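Local coordinates for protein D-ribulose-5-phosphate 3-epimerase, putative (Plasmodium falciparum, PDB 1TQX) that probably interconverts D-ribulose 5-phosphate and D-xylulose 5-phosphate on a TIM barrel that carries one zinc ion in its active site, at residues G118-P123 with T141-T146. Residues are numbered along the deposited sequence; the frame is centred on the assembly and turned at random.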
# COMPACT_ATOMS: atom_id res chain seq x y z
N GLY A 118 3.71 4.62 6.44
CA GLY A 118 4.11 4.51 5.06
C GLY A 118 3.94 5.86 4.39
O GLY A 118 3.17 6.70 4.85
N ILE A 119 4.70 6.09 3.32
CA ILE A 119 4.57 7.34 2.58
C ILE A 119 4.53 6.95 1.11
O ILE A 119 5.30 6.09 0.67
CB ILE A 119 5.74 8.32 2.87
CG1 ILE A 119 5.40 9.70 2.28
CG2 ILE A 119 7.05 7.80 2.26
CD1 ILE A 119 6.37 10.81 2.70
N SER A 120 3.61 7.55 0.36
CA SER A 120 3.47 7.23 -1.04
C SER A 120 3.77 8.40 -1.97
O SER A 120 3.61 9.57 -1.60
CB SER A 120 2.05 6.71 -1.31
OG SER A 120 1.89 6.31 -2.66
N ILE A 121 4.23 8.07 -3.18
CA ILE A 121 4.52 9.05 -4.21
C ILE A 121 3.84 8.63 -5.51
O ILE A 121 3.85 7.45 -5.88
CB ILE A 121 6.05 9.19 -4.49
CG1 ILE A 121 6.69 7.81 -4.63
CG2 ILE A 121 6.71 10.03 -3.40
CD1 ILE A 121 8.17 7.85 -4.99
N LYS A 122 3.25 9.60 -6.20
CA LYS A 122 2.57 9.34 -7.46
C LYS A 122 3.59 9.23 -8.60
O LYS A 122 4.75 9.62 -8.45
CB LYS A 122 1.55 10.45 -7.74
CG LYS A 122 0.47 10.53 -6.65
CD LYS A 122 -0.73 11.38 -7.06
CE LYS A 122 -0.41 12.86 -7.12
NZ LYS A 122 -1.61 13.67 -7.52
N PRO A 123 3.18 8.68 -9.76
CA PRO A 123 4.07 8.51 -10.91
C PRO A 123 4.98 9.69 -11.27
O PRO A 123 6.17 9.49 -11.50
CB PRO A 123 3.09 8.17 -12.04
CG PRO A 123 2.04 7.38 -11.31
CD PRO A 123 1.81 8.22 -10.07
N THR A 141 7.50 1.90 5.30
CA THR A 141 7.22 1.52 3.92
C THR A 141 7.07 2.70 2.98
O THR A 141 6.51 3.74 3.35
CB THR A 141 5.88 0.74 3.83
OG1 THR A 141 5.86 -0.34 4.77
CG2 THR A 141 5.67 0.20 2.41
N VAL A 142 7.57 2.54 1.75
CA VAL A 142 7.41 3.56 0.73
C VAL A 142 6.54 2.88 -0.33
O VAL A 142 6.88 1.80 -0.82
CB VAL A 142 8.73 3.99 0.07
CG1 VAL A 142 8.45 4.89 -1.13
CG2 VAL A 142 9.59 4.74 1.07
N LEU A 143 5.40 3.48 -0.64
CA LEU A 143 4.48 2.93 -1.62
C LEU A 143 4.69 3.64 -2.96
O LEU A 143 4.29 4.80 -3.12
CB LEU A 143 3.03 3.11 -1.14
CG LEU A 143 1.87 2.38 -1.84
CD1 LEU A 143 0.58 2.66 -1.06
CD2 LEU A 143 1.73 2.83 -3.27
N VAL A 144 5.33 2.95 -3.89
CA VAL A 144 5.60 3.49 -5.22
C VAL A 144 4.39 3.19 -6.11
O VAL A 144 4.16 2.04 -6.47
CB VAL A 144 6.87 2.85 -5.85
CG1 VAL A 144 7.06 3.33 -7.28
CG2 VAL A 144 8.10 3.18 -5.01
N MET A 145 3.61 4.22 -6.44
CA MET A 145 2.46 4.02 -7.31
C MET A 145 2.98 3.65 -8.69
O MET A 145 3.84 4.34 -9.24
CB MET A 145 1.62 5.30 -7.43
CG MET A 145 0.84 5.70 -6.18
SD MET A 145 -0.30 4.42 -5.60
CE MET A 145 -1.39 4.22 -7.00
N THR A 146 2.45 2.57 -9.26
CA THR A 146 2.87 2.15 -10.59
C THR A 146 1.76 2.48 -11.59
O THR A 146 1.76 2.01 -12.73
CB THR A 146 3.22 0.65 -10.64
OG1 THR A 146 2.21 -0.11 -9.96
CG2 THR A 146 4.57 0.41 -9.97
O HOH W 1 5.50 6.39 -8.19
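With OG anti to the backbone N (chi1 -176°), Ser120 turns its hydroxyl to Leu143, and Ser120 OG donates to Leu143 O at 2.9 Å. The side chain of Leu143 meets the same hydroxyl: its CG, anti to its own N (chi1 -168°), lies 4.0 Å from Ser120 OG, and Leu143 CD2 rests against Ser120 OG at 3.5 Å. Leu143 O is gripped twice, because Ile121 N reaches it from the other face of the carbonyl plane, at 3.3 Å. The remaining backbone bonds illustrate parallel pairing: Ile119 N to Thr141 O and Leu143 N to Ile119 O, then Met145 N to Ile121 O. A water donating to Ile121 O and Met145 O bridges the two carbonyls at the C-terminal end of the pairing. On the outward face Ile119 CG2 lies beside Val142 CG2 at 4.2 Å, and Val142 and Val144 pack on Leu167 of helix 161-170. These neighbouring strands belong to one beta-alpha-beta unit of the TIM barrel. Inward, Leu143 approaches His70 and Asp179, two ligands of the zinc ion. The proton of the serine hydroxyl is thus taken by a main-chain carbonyl inside the barrel, and the apolar side chain of Leu143 lies close to the zinc site.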